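Local coordinates for protein nicotinate-nucleotide pyrophosphorylase (PDB 2I14) that probably transfers the phosphoribosyl group of phosphoribosyl pyrophosphate to nicotinate, with ATP hydrolysis, giving nicotinate mononucleotide for NAD biosynthesis, at residues Q329-E334 with V357-K362; V79-E84 with P93-E98; V48-L53 with T86-Y91. All coordinates share one frame; numbering follows the deposited sequence.

How the interactions relate
Following the chain from its N terminus, strand 43-49 runs into V48-L53, which waits 32 residues for its partner T86-Y91 in interaction 3. Before that loop closes, V79-E84 has begun interaction 2, which P93-E98 completes after an intervening span of only eight residues; the segments alternate, so these two contacts cross. A probable backbone hydrogen bond from V94 to V48 joins them where strands 43-49 and 95-98 are neighbours. Interaction 1 follows in series much later, closing a 22-residue zinc-binding loop. Strand 357-365, shared with this contact, lies beside strand 77-81, with K362 and A81 probably hydrogen-bonded, so a late region extends the sheet of the N-terminal domain.

Interaction 1. Residues Q329-E334 with V357-K362; sequences QVYRCE and VEPLLK. With ZN (zinc ion), chain G.
An antiparallel strand pair leading into a zinc site is held together at R332 and E358, whose main chains exchange two hydrogen bonds. R332 N reaches E358 O at 3.2 Å in an almost straight N-H...O line (177°), although the donor stands above the carbonyl plane; the return bond, from E358 N to R332 O, is 3.0 Å long. Further on, strand 357-365 is interrupted around L360 and L361, and the bond from L360 N to V330 O is weak.

Side chains lie on both faces of the pair. On one, CE2 of Y331 lies 3.3 Å from CG of P359, while CG2 of V357 approaches CB of Y331. The other branch of V357 turns to the metal ligand: its CG1 is 3.6 Å from CB of C333. On the opposite face R332 crosses L360 at about a right angle. Its CG is anti to the backbone N (chi1 -162°), and the chain bends at chi2 and chi3; the guanidinium presents an edge to the leucine, NH2 of R332 3.3 Å from CD2 of L360 and near the guanidinium plane. That same NH2 is hydrogen-bonded to Y383 OH, so the group is gripped from a C-terminal helix as well. CG2 of V330 packs on L360, 3.3 Å from its CB.

At the far end SG of C333, set between its backbone N and carbonyl carbon (chi1 86°), binds the zinc ion at 2.4 Å. H337, C350 and C353 complete the site, and V357 also packs on C350. A zinc ion held by a cysteine at the end of one strand, and by a histidine and two cysteines from the loop to its antiparallel partner, is the mark of a small zinc-binding module.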
ATOM      1  N   GLN A 329       4.448  18.614  38.770  1.00 73.76           N
ATOM      2  CA  GLN A 329       4.578  17.279  39.338  1.00 72.55           C
ATOM      3  C   GLN A 329       3.702  16.303  38.574  1.00 71.01           C
ATOM      4  O   GLN A 329       2.705  16.693  37.972  1.00 70.54           O
ATOM      5  CB  GLN A 329       4.156  17.278  40.813  1.00 73.46           C
ATOM      6  CG  GLN A 329       5.301  17.038  41.799  1.00 72.99           C
ATOM      7  CD  GLN A 329       5.789  15.606  41.788  1.00 71.64           C
ATOM      8  OE1 GLN A 329       6.094  15.048  40.742  1.00 71.79           O
ATOM      9  NE2 GLN A 329       5.872  15.009  42.959  1.00 72.10           N
ATOM     10  N   VAL A 330       4.090  15.032  38.604  1.00 69.88           N
ATOM     11  CA  VAL A 330       3.355  13.971  37.934  1.00 68.71           C
ATOM     12  C   VAL A 330       2.837  12.986  38.972  1.00 67.70           C
ATOM     13  O   VAL A 330       3.616  12.370  39.694  1.00 66.28           O
ATOM     14  CB  VAL A 330       4.253  13.203  36.931  1.00 69.43           C
ATOM     15  CG1 VAL A 330       4.700  14.116  35.815  1.00 70.53           C
ATOM     16  CG2 VAL A 330       5.462  12.665  37.627  1.00 70.02           C
ATOM     17  N   TYR A 331       1.519  12.844  39.050  1.00 68.11           N
ATOM     18  CA  TYR A 331       0.908  11.923  40.008  1.00 68.92           C
ATOM     19  C   TYR A 331       0.493  10.622  39.344  1.00 68.35           C
ATOM     20  O   TYR A 331      -0.159  10.620  38.308  1.00 68.03           O
ATOM     21  CB  TYR A 331      -0.292  12.576  40.713  1.00 69.93           C
ATOM     22  CG  TYR A 331       0.116  13.750  41.576  1.00 72.30           C
ATOM     23  CD1 TYR A 331       0.372  14.999  41.011  1.00 73.56           C
ATOM     24  CD2 TYR A 331       0.329  13.595  42.945  1.00 72.93           C
ATOM     25  CE1 TYR A 331       0.833  16.065  41.778  1.00 74.68           C
ATOM     26  CE2 TYR A 331       0.791  14.659  43.725  1.00 74.49           C
ATOM     27  CZ  TYR A 331       1.040  15.892  43.133  1.00 74.88           C
ATOM     28  OH  TYR A 331       1.491  16.954  43.889  1.00 74.53           O
ATOM     29  N   ARG A 332       0.892   9.513  39.955  1.00 67.98           N
ATOM     30  CA  ARG A 332       0.602   8.196  39.433  1.00 67.35           C
ATOM     31  C   ARG A 332      -0.237   7.420  40.426  1.00 67.84           C
ATOM     32  O   ARG A 332       0.052   7.415  41.617  1.00 68.07           O
ATOM     33  CB  ARG A 332       1.905   7.443  39.200  1.00 66.47           C
ATOM     34  CG  ARG A 332       1.747   6.273  38.280  1.00 66.41           C
ATOM     35  CD  ARG A 332       2.579   5.076  38.683  1.00 65.80           C
ATOM     36  NE  ARG A 332       3.910   5.419  39.167  1.00 66.09           N
ATOM     37  CZ  ARG A 332       4.955   4.599  39.105  1.00 65.92           C
ATOM     38  NH1 ARG A 332       4.826   3.396  38.563  1.00 65.68           N
ATOM     39  NH2 ARG A 332       6.121   4.964  39.616  1.00 66.02           N
ATOM     40  N   CYS A 333      -1.283   6.762  39.948  1.00 68.36           N
ATOM     41  CA  CYS A 333      -2.102   5.978  40.848  1.00 68.87           C
ATOM     42  C   CYS A 333      -1.596   4.550  40.709  1.00 69.65           C
ATOM     43  O   CYS A 333      -0.757   4.276  39.865  1.00 69.58           O
ATOM     44  CB  CYS A 333      -3.573   6.055  40.458  1.00 67.87           C
ATOM     45  SG  CYS A 333      -4.029   4.860  39.221  1.00 63.29           S
ATOM     46  N   GLU A 334      -2.098   3.645  41.535  1.00 71.31           N
ATOM     47  CA  GLU A 334      -1.671   2.254  41.478  1.00 73.22           C
ATOM     48  C   GLU A 334      -2.164   1.562  40.219  1.00 73.25           C
ATOM     49  O   GLU A 334      -1.810   0.421  39.961  1.00 72.23           O
ATOM     50  CB  GLU A 334      -2.198   1.489  42.686  1.00 75.72           C
ATOM     51  CG  GLU A 334      -1.763   2.042  44.019  1.00 79.45           C
ATOM     52  CD  GLU A 334      -2.847   1.890  45.076  1.00 82.37           C
ATOM     53  OE1 GLU A 334      -3.343   0.755  45.279  1.00 82.80           O
ATOM     54  OE2 GLU A 334      -3.203   2.914  45.703  1.00 83.44           O
ATOM     55  N   VAL A 357      -3.117   8.524  44.738  1.00 86.47           N
ATOM     56  CA  VAL A 357      -2.044   8.845  43.808  1.00 84.90           C
ATOM     57  C   VAL A 357      -0.842   9.411  44.542  1.00 83.78           C
ATOM     58  O   VAL A 357      -0.994  10.206  45.456  1.00 83.83           O
ATOM     59  CB  VAL A 357      -2.518   9.865  42.747  1.00 85.35           C
ATOM     60  CG1 VAL A 357      -3.713   9.298  41.986  1.00 84.93           C
ATOM     61  CG2 VAL A 357      -2.871  11.192  43.403  1.00 84.27           C
ATOM     62  N   GLU A 358       0.356   9.009  44.135  1.00 82.98           N
ATOM     63  CA  GLU A 358       1.571   9.478  44.787  1.00 82.12           C
ATOM     64  C   GLU A 358       2.496  10.217  43.822  1.00 80.47           C
ATOM     65  O   GLU A 358       2.642   9.827  42.667  1.00 79.88           O
ATOM     66  CB  GLU A 358       2.314   8.290  45.399  1.00 84.00           C
ATOM     67  CG  GLU A 358       3.073   8.581  46.702  1.00 87.52           C
ATOM     68  CD  GLU A 358       2.156   8.763  47.926  1.00 89.55           C
ATOM     69  OE1 GLU A 358       1.771   9.914  48.243  1.00 90.25           O
ATOM     70  OE2 GLU A 358       1.815   7.746  48.573  1.00 90.15           O
ATOM     71  N   PRO A 359       3.137  11.298  44.297  1.00 79.45           N
ATOM     72  CA  PRO A 359       4.068  12.139  43.533  1.00 78.47           C
ATOM     73  C   PRO A 359       5.266  11.343  43.036  1.00 77.36           C
ATOM     74  O   PRO A 359       5.727  10.430  43.722  1.00 77.97           O
ATOM     75  CB  PRO A 359       4.485  13.193  44.553  1.00 78.24           C
ATOM     76  CG  PRO A 359       3.297  13.317  45.412  1.00 78.41           C
ATOM     77  CD  PRO A 359       2.923  11.874  45.633  1.00 78.97           C
ATOM     78  N   LEU A 360       5.783  11.697  41.862  1.00 75.44           N
ATOM     79  CA  LEU A 360       6.929  10.988  41.313  1.00 73.30           C
ATOM     80  C   LEU A 360       8.227  11.789  41.377  1.00 72.88           C
ATOM     81  O   LEU A 360       9.293  11.221  41.619  1.00 73.54           O
ATOM     82  CB  LEU A 360       6.636  10.544  39.876  1.00 71.73           C
ATOM     83  CG  LEU A 360       5.556   9.473  39.710  1.00 69.57           C
ATOM     84  CD1 LEU A 360       5.268   9.232  38.247  1.00 68.58           C
ATOM     85  CD2 LEU A 360       6.021   8.203  40.366  1.00 69.72           C
ATOM     86  N   LEU A 361       8.156  13.098  41.163  1.00 72.14           N
ATOM     87  CA  LEU A 361       9.365  13.917  41.235  1.00 72.23           C
ATOM     88  C   LEU A 361       9.785  14.054  42.700  1.00 72.34           C
ATOM     89  O   LEU A 361       9.090  14.686  43.499  1.00 71.93           O
ATOM     90  CB  LEU A 361       9.131  15.317  40.652  1.00 72.31           C
ATOM     91  CG  LEU A 361       9.111  15.571  39.140  1.00 72.22           C
ATOM     92  CD1 LEU A 361      10.378  15.007  38.515  1.00 72.03           C
ATOM     93  CD2 LEU A 361       7.879  14.951  38.515  1.00 72.18           C
ATOM     94  N   LYS A 362      10.920  13.459  43.051  1.00 72.23           N
ATOM     95  CA  LYS A 362      11.416  13.517  44.421  1.00 71.65           C
ATOM     96  C   LYS A 362      12.821  14.063  44.436  1.00 70.62           C
ATOM     97  O   LYS A 362      13.587  13.821  43.511  1.00 70.38           O
ATOM     98  CB  LYS A 362      11.421  12.125  45.048  1.00 73.67           C
ATOM     99  CG  LYS A 362      10.051  11.470  45.157  1.00 76.10           C
ATOM    100  CD  LYS A 362       9.101  12.319  45.995  1.00 78.47           C
ATOM    101  CE  LYS A 362       7.741  11.648  46.147  1.00 79.82           C
ATOM    102  NZ  LYS A 362       7.833  10.344  46.873  1.00 80.44           N
TER
HETATM  103 ZN    ZN G 391      -6.256   5.465  38.601  1.00 57.79          ZN

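Interaction 2. Residues V79-E84 with P93-E98; sequences VYAMPE and PVLQIE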
ATOM      1  N   VAL A  79      18.236  18.855  42.305  1.00 69.16           N
ATOM      2  CA  VAL A  79      17.865  17.934  41.250  1.00 67.35           C
ATOM      3  C   VAL A  79      16.766  16.982  41.704  1.00 67.83           C
ATOM      4  O   VAL A  79      17.010  16.055  42.479  1.00 68.33           O
ATOM      5  CB  VAL A  79      19.081  17.104  40.796  1.00 66.43           C
ATOM      6  CG1 VAL A  79      18.696  16.245  39.612  1.00 64.91           C
ATOM      7  CG2 VAL A  79      20.249  18.017  40.456  1.00 64.32           C
ATOM      8  N   TYR A  80      15.546  17.218  41.235  1.00 67.61           N
ATOM      9  CA  TYR A  80      14.426  16.350  41.590  1.00 66.73           C
ATOM     10  C   TYR A  80      14.286  15.344  40.452  1.00 64.50           C
ATOM     11  O   TYR A  80      14.633  15.640  39.305  1.00 64.77           O
ATOM     12  CB  TYR A  80      13.137  17.161  41.743  1.00 68.70           C
ATOM     13  CG  TYR A  80      13.339  18.502  42.415  1.00 71.20           C
ATOM     14  CD1 TYR A  80      14.048  19.519  41.771  1.00 72.72           C
ATOM     15  CD2 TYR A  80      12.804  18.766  43.676  1.00 71.39           C
ATOM     16  CE1 TYR A  80      14.217  20.770  42.361  1.00 74.33           C
ATOM     17  CE2 TYR A  80      12.963  20.017  44.277  1.00 73.09           C
ATOM     18  CZ  TYR A  80      13.671  21.019  43.612  1.00 74.54           C
ATOM     19  OH  TYR A  80      13.813  22.277  44.169  1.00 75.54           O
ATOM     20  N   ALA A  81      13.793  14.154  40.756  1.00 61.36           N
ATOM     21  CA  ALA A  81      13.657  13.152  39.713  1.00 59.26           C
ATOM     22  C   ALA A  81      12.657  12.054  40.051  1.00 58.05           C
ATOM     23  O   ALA A  81      12.066  12.034  41.134  1.00 57.86           O
ATOM     24  CB  ALA A  81      15.018  12.534  39.413  1.00 56.80           C
ATOM     25  N   MET A  82      12.462  11.160  39.089  1.00 55.80           N
ATOM     26  CA  MET A  82      11.587  10.019  39.255  1.00 54.03           C
ATOM     27  C   MET A  82      12.544   8.893  39.590  1.00 52.27           C
ATOM     28  O   MET A  82      13.710   8.935  39.219  1.00 52.02           O
ATOM     29  CB  MET A  82      10.871   9.669  37.950  1.00 55.61           C
ATOM     30  CG  MET A  82       9.789  10.629  37.475  1.00 56.18           C
ATOM     31  SD  MET A  82       8.906   9.908  36.038  1.00 56.61           S
ATOM     32  CE  MET A  82       7.715  11.208  35.707  1.00 57.24           C
ATOM     33  N   PRO A  83      12.075   7.875  40.310  1.00 51.44           N
ATOM     34  CA  PRO A  83      12.992   6.777  40.635  1.00 49.99           C
ATOM     35  C   PRO A  83      13.429   6.029  39.376  1.00 49.14           C
ATOM     36  O   PRO A  83      12.613   5.700  38.513  1.00 47.67           O
ATOM     37  CB  PRO A  83      12.171   5.911  41.591  1.00 49.87           C
ATOM     38  CG  PRO A  83      10.734   6.224  41.210  1.00 50.27           C
ATOM     39  CD  PRO A  83      10.773   7.710  40.979  1.00 51.01           C
ATOM     40  N   GLU A  84      14.724   5.770  39.264  1.00 49.09           N
ATOM     41  CA  GLU A  84      15.221   5.070  38.093  1.00 49.09           C
ATOM     42  C   GLU A  84      14.370   3.823  37.859  1.00 48.56           C
ATOM     43  O   GLU A  84      14.021   3.115  38.802  1.00 48.72           O
ATOM     44  CB  GLU A  84      16.697   4.714  38.278  1.00 48.70           C
ATOM     45  CG  GLU A  84      17.372   4.158  37.036  1.00 51.12           C
ATOM     46  CD  GLU A  84      18.884   4.402  37.021  1.00 54.53           C
ATOM     47  OE1 GLU A  84      19.586   3.845  36.139  1.00 55.20           O
ATOM     48  OE2 GLU A  84      19.375   5.163  37.887  1.00 56.66           O
ATOM     49  N   PRO A  93       7.893  15.440  32.850  1.00 52.43           N
ATOM     50  CA  PRO A  93       9.277  15.655  33.278  1.00 52.83           C
ATOM     51  C   PRO A  93       9.783  14.449  34.063  1.00 52.91           C
ATOM     52  O   PRO A  93       9.167  14.017  35.027  1.00 52.90           O
ATOM     53  CB  PRO A  93       9.181  16.908  34.144  1.00 52.67           C
ATOM     54  CG  PRO A  93       7.779  16.856  34.663  1.00 51.52           C
ATOM     55  CD  PRO A  93       7.004  16.451  33.440  1.00 51.55           C
ATOM     56  N   VAL A  94      10.902  13.896  33.638  1.00 52.98           N
ATOM     57  CA  VAL A  94      11.448  12.750  34.323  1.00 53.04           C
ATOM     58  C   VAL A  94      12.539  13.202  35.284  1.00 54.93           C
ATOM     59  O   VAL A  94      12.995  12.427  36.129  1.00 55.40           O
ATOM     60  CB  VAL A  94      12.029  11.753  33.316  1.00 52.57           C
ATOM     61  CG1 VAL A  94      10.928  11.221  32.416  1.00 51.57           C
ATOM     62  CG2 VAL A  94      13.123  12.421  32.503  1.00 51.50           C
ATOM     63  N   LEU A  95      12.951  14.463  35.154  1.00 56.58           N
ATOM     64  CA  LEU A  95      13.993  15.043  36.009  1.00 57.07           C
ATOM     65  C   LEU A  95      14.028  16.565  35.855  1.00 57.62           C
ATOM     66  O   LEU A  95      13.936  17.083  34.739  1.00 58.22           O
ATOM     67  CB  LEU A  95      15.356  14.438  35.652  1.00 55.72           C
ATOM     68  CG  LEU A  95      16.597  15.031  36.327  1.00 56.09           C
ATOM     69  CD1 LEU A  95      17.762  14.051  36.228  1.00 55.14           C
ATOM     70  CD2 LEU A  95      16.949  16.363  35.674  1.00 54.77           C
ATOM     71  N   GLN A  96      14.157  17.273  36.974  1.00 58.18           N
ATOM     72  CA  GLN A  96      14.202  18.733  36.958  1.00 58.84           C
ATOM     73  C   GLN A  96      15.492  19.233  37.593  1.00 59.49           C
ATOM     74  O   GLN A  96      16.165  18.496  38.312  1.00 60.87           O
ATOM     75  CB  GLN A  96      13.003  19.304  37.711  1.00 57.66           C
ATOM     76  CG  GLN A  96      11.677  18.827  37.168  1.00 60.29           C
ATOM     77  CD  GLN A  96      10.490  19.357  37.957  1.00 62.28           C
ATOM     78  OE1 GLN A  96      10.362  19.099  39.158  1.00 63.92           O
ATOM     79  NE2 GLN A  96       9.608  20.101  37.283  1.00 62.59           N
ATOM     80  N   ILE A  97      15.854  20.476  37.304  1.00 59.60           N
ATOM     81  CA  ILE A  97      17.048  21.052  37.888  1.00 61.05           C
ATOM     82  C   ILE A  97      16.799  22.508  38.211  1.00 63.99           C
ATOM     83  O   ILE A  97      16.229  23.249  37.404  1.00 65.40           O
ATOM     84  CB  ILE A  97      18.247  20.983  36.956  1.00 59.98           C
ATOM     85  CG1 ILE A  97      18.569  19.533  36.620  1.00 59.99           C
ATOM     86  CG2 ILE A  97      19.449  21.616  37.639  1.00 59.32           C
ATOM     87  CD1 ILE A  97      19.801  19.382  35.751  1.00 59.61           C
ATOM     88  N   GLU A  98      17.225  22.924  39.397  1.00 66.39           N
ATOM     89  CA  GLU A  98      17.030  24.301  39.802  1.00 68.03           C
ATOM     90  C   GLU A  98      18.350  24.978  40.136  1.00 68.73           C
ATOM     91  O   GLU A  98      19.225  24.387  40.769  1.00 67.37           O
ATOM     92  CB  GLU A  98      16.089  24.348  40.995  1.00 68.68           C
ATOM     93  CG  GLU A  98      15.410  25.675  41.147  1.00 71.91           C
ATOM     94  CD  GLU A  98      14.209  25.599  42.057  1.00 73.81           C
ATOM     95  OE1 GLU A  98      13.516  26.633  42.206  1.00 74.91           O
ATOM     96  OE2 GLU A  98      13.963  24.507  42.621  1.00 74.13           O
TER
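The ring of Y80 lies obliquely across the side chain of Q96, its CD1 4.2 Å from CB of Q96, and carries its hydroxyl on to E98. There OH of Y80 donates to OE2 of E98 at 2.7 Å, meeting that oxygen nearly in line with its C-O bond; the ring and carboxylate planes are turned 43° apart. E98 gets there as an extended chain, with CG anti to the backbone N (chi1 -157°). The same OE2 forms a salt bridge with R327, so two donors converge on one oxygen, and the positive charge would be expected to favour the ionised acid. Q96 directs its own amide elsewhere, NE2 bonding to D47 on strand 43-49.

Below these side chains the backbones pair antiparallel. Q96 N gives a 2.9 Å bond to Y80 O, fairly straight at 167°, whereas the reciprocal bond from Y80 N to Q96 O is weak. Beyond the end of the regular strand, M82 N still reaches V94 O at 3.3 Å, and the extended side chain of M82 runs past V94 until its CE faces the carbonyl oxygen of P93.

The reverse face is apolar. CG1 of V79 lies 4.1 Å from CG of L95. CB of A81 is 4.2 Å from CB of L95. Helix 65-72 covers this side, V65, V68 and L72 touching A81, L95 and I97 in turn. Neighbouring antiparallel strands with one face roofed by helices are characteristic of the alpha/beta sandwich in the N-terminal domain of quinolinate phosphoribosyltransferase relatives.

Interaction 3. Residues V48-L53 with T86-Y91; sequences VTTTSL and TIFHPY
CG of F88 sits between its backbone N and carbonyl carbon (chi1 76°) and CG of L53 lies anti to its own carbonyl carbon (chi1 -68°); the two side chains slide past each other in opposite directions. CD2 of L53 comes within 3.6 Å of CZ of F88, while the other leucine methyl, CD1 of L53, is 4.0 Å from CD of P90. T50 meets F88 differently: OG1 of the threonine lies at the ring edge, 4.1 Å from CE2. F306 meets the same phenylalanine ring, with the planes inclined about 30° to each other.

Here the end of strand 43-49 gives way to a loop, which packs on the end of the short strand 87-88 and on the turn of chain that follows it, within the N-terminal domain common to this phosphoribosyltransferase family. One backbone bond fastens the two: Y91 N reaches T50 O at 2.9 Å, nearly along the carbonyl axis.

Past this bond the Y91 side chain turns back over T51. Its OH lies 3.6 Å from CB of T51, and ring atom CE1 of Y91 stands at the same distance from T51 O. An alanine in place of Y91 would probably leave T51 without its aromatic cover and deprive K252 of a neighbouring subunit of the side chain it packs against. That lysine also makes a weak hydrogen bond to T51 O.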
ATOM      1  N   VAL A  48      13.199  18.106  31.991  1.00 52.84           N
ATOM      2  CA  VAL A  48      13.727  17.123  31.062  1.00 49.41           C
ATOM      3  C   VAL A  48      12.554  16.250  30.626  1.00 48.46           C
ATOM      4  O   VAL A  48      11.919  15.584  31.453  1.00 47.93           O
ATOM      5  CB  VAL A  48      14.809  16.262  31.699  1.00 47.03           C
ATOM      6  CG1 VAL A  48      15.180  15.148  30.757  1.00 48.14           C
ATOM      7  CG2 VAL A  48      16.032  17.101  31.974  1.00 47.67           C
ATOM      8  N   THR A  49      12.245  16.286  29.332  1.00 47.28           N
ATOM      9  CA  THR A  49      11.134  15.499  28.771  1.00 47.90           C
ATOM     10  C   THR A  49      11.423  15.067  27.329  1.00 45.43           C
ATOM     11  O   THR A  49      12.523  15.236  26.818  1.00 45.44           O
ATOM     12  CB  THR A  49       9.837  16.326  28.704  1.00 48.31           C
ATOM     13  OG1 THR A  49      10.039  17.396  27.776  1.00 51.33           O
ATOM     14  CG2 THR A  49       9.482  16.925  30.061  1.00 48.59           C
ATOM     15  N   THR A  50      10.420  14.487  26.692  1.00 43.99           N
ATOM     16  CA  THR A  50      10.513  14.092  25.288  1.00 44.63           C
ATOM     17  C   THR A  50       9.130  14.362  24.785  1.00 43.64           C
ATOM     18  O   THR A  50       8.157  14.248  25.537  1.00 42.99           O
ATOM     19  CB  THR A  50      10.756  12.578  25.025  1.00 44.51           C
ATOM     20  OG1 THR A  50       9.702  11.805  25.605  1.00 44.62           O
ATOM     21  CG2 THR A  50      12.046  12.139  25.598  1.00 46.11           C
ATOM     22  N   THR A  51       9.041  14.712  23.511  1.00 43.48           N
ATOM     23  CA  THR A  51       7.748  14.990  22.906  1.00 43.15           C
ATOM     24  C   THR A  51       7.299  13.726  22.208  1.00 42.29           C
ATOM     25  O   THR A  51       6.189  13.646  21.693  1.00 41.90           O
ATOM     26  CB  THR A  51       7.845  16.129  21.879  1.00 42.86           C
ATOM     27  OG1 THR A  51       8.877  15.822  20.937  1.00 43.95           O
ATOM     28  CG2 THR A  51       8.163  17.449  22.573  1.00 39.04           C
ATOM     29  N   SER A  52       8.177  12.731  22.212  1.00 42.88           N
ATOM     30  CA  SER A  52       7.880  11.454  21.583  1.00 42.91           C
ATOM     31  C   SER A  52       8.848  10.394  22.065  1.00 42.11           C
ATOM     32  O   SER A  52       9.902  10.696  22.609  1.00 43.86           O
ATOM     33  CB  SER A  52       8.050  11.579  20.078  1.00 43.54           C
ATOM     34  OG  SER A  52       9.432  11.761  19.790  1.00 43.53           O
ATOM     35  N   LEU A  53       8.486   9.145  21.841  1.00 41.43           N
ATOM     36  CA  LEU A  53       9.334   8.020  22.193  1.00 40.42           C
ATOM     37  C   LEU A  53       9.630   7.351  20.861  1.00 39.66           C
ATOM     38  O   LEU A  53       8.896   7.517  19.898  1.00 40.37           O
ATOM     39  CB  LEU A  53       8.587   7.051  23.121  1.00 40.82           C
ATOM     40  CG  LEU A  53       8.304   7.613  24.516  1.00 39.98           C
ATOM     41  CD1 LEU A  53       7.174   6.839  25.167  1.00 39.95           C
ATOM     42  CD2 LEU A  53       9.583   7.568  25.342  1.00 40.21           C
ATOM     43  N   THR A  86      11.326   3.959  36.497  1.00 44.61           N
ATOM     44  CA  THR A  86       9.926   4.350  36.386  1.00 45.04           C
ATOM     45  C   THR A  86       9.437   4.357  34.932  1.00 45.30           C
ATOM     46  O   THR A  86      10.157   4.749  34.006  1.00 45.20           O
ATOM     47  CB  THR A  86       9.684   5.768  36.964  1.00 45.48           C
ATOM     48  OG1 THR A  86      10.087   5.803  38.332  1.00 44.95           O
ATOM     49  CG2 THR A  86       8.214   6.154  36.867  1.00 44.18           C
ATOM     50  N   ILE A  87       8.202   3.922  34.735  1.00 45.15           N
ATOM     51  CA  ILE A  87       7.625   3.924  33.409  1.00 45.29           C
ATOM     52  C   ILE A  87       7.206   5.363  33.232  1.00 46.19           C
ATOM     53  O   ILE A  87       6.623   5.946  34.141  1.00 47.69           O
ATOM     54  CB  ILE A  87       6.384   3.029  33.357  1.00 45.42           C
ATOM     55  CG1 ILE A  87       6.786   1.582  33.686  1.00 45.78           C
ATOM     56  CG2 ILE A  87       5.692   3.157  32.004  1.00 43.39           C
ATOM     57  CD1 ILE A  87       7.867   0.996  32.790  1.00 43.52           C
ATOM     58  N   PHE A  88       7.515   5.955  32.088  1.00 46.80           N
ATOM     59  CA  PHE A  88       7.129   7.346  31.851  1.00 47.03           C
ATOM     60  C   PHE A  88       6.509   7.576  30.473  1.00 46.90           C
ATOM     61  O   PHE A  88       6.395   6.665  29.650  1.00 45.85           O
ATOM     62  CB  PHE A  88       8.333   8.275  32.006  1.00 46.13           C
ATOM     63  CG  PHE A  88       9.265   8.230  30.842  1.00 45.51           C
ATOM     64  CD1 PHE A  88      10.124   7.163  30.673  1.00 44.85           C
ATOM     65  CD2 PHE A  88       9.248   9.234  29.888  1.00 45.19           C
ATOM     66  CE1 PHE A  88      10.949   7.101  29.575  1.00 45.22           C
ATOM     67  CE2 PHE A  88      10.071   9.176  28.790  1.00 44.07           C
ATOM     68  CZ  PHE A  88      10.922   8.113  28.633  1.00 44.59           C
ATOM     69  N   HIS A  89       6.136   8.823  30.221  1.00 47.91           N
ATOM     70  CA  HIS A  89       5.509   9.183  28.961  1.00 48.47           C
ATOM     71  C   HIS A  89       5.976  10.527  28.443  1.00 49.17           C
ATOM     72  O   HIS A  89       6.720  11.252  29.105  1.00 49.16           O
ATOM     73  CB  HIS A  89       3.990   9.222  29.138  1.00 47.99           C
ATOM     74  CG  HIS A  89       3.437   8.030  29.854  1.00 47.73           C
ATOM     75  ND1 HIS A  89       3.421   6.770  29.296  1.00 48.14           N
ATOM     76  CD2 HIS A  89       2.889   7.902  31.085  1.00 47.41           C
ATOM     77  CE1 HIS A  89       2.880   5.920  30.150  1.00 47.87           C
ATOM     78  NE2 HIS A  89       2.550   6.582  31.245  1.00 46.79           N
ATOM     79  N   PRO A  90       5.553  10.870  27.225  1.00 50.37           N
ATOM     80  CA  PRO A  90       5.959  12.159  26.663  1.00 50.97           C
ATOM     81  C   PRO A  90       5.345  13.298  27.469  1.00 51.09           C
ATOM     82  O   PRO A  90       4.304  13.134  28.089  1.00 52.17           O
ATOM     83  CB  PRO A  90       5.412  12.092  25.246  1.00 51.01           C
ATOM     84  CG  PRO A  90       5.492  10.624  24.929  1.00 49.95           C
ATOM     85  CD  PRO A  90       4.966   9.999  26.188  1.00 49.41           C
ATOM     86  N   TYR A  91       6.004  14.444  27.463  1.00 52.37           N
ATOM     87  CA  TYR A  91       5.534  15.637  28.170  1.00 53.69           C
ATOM     88  C   TYR A  91       5.585  15.573  29.681  1.00 53.11           C
ATOM     89  O   TYR A  91       5.297  16.552  30.357  1.00 52.19           O
ATOM     90  CB  TYR A  91       4.128  16.019  27.697  1.00 54.16           C
ATOM     91  CG  TYR A  91       4.124  16.378  26.230  1.00 54.52           C
ATOM     92  CD1 TYR A  91       4.112  15.383  25.246  1.00 54.84           C
ATOM     93  CD2 TYR A  91       4.239  17.703  25.826  1.00 54.06           C
ATOM     94  CE1 TYR A  91       4.223  15.701  23.891  1.00 55.57           C
ATOM     95  CE2 TYR A  91       4.352  18.040  24.473  1.00 55.70           C
ATOM     96  CZ  TYR A  91       4.348  17.033  23.508  1.00 56.44           C
ATOM     97  OH  TYR A  91       4.511  17.357  22.177  1.00 54.36           O
TER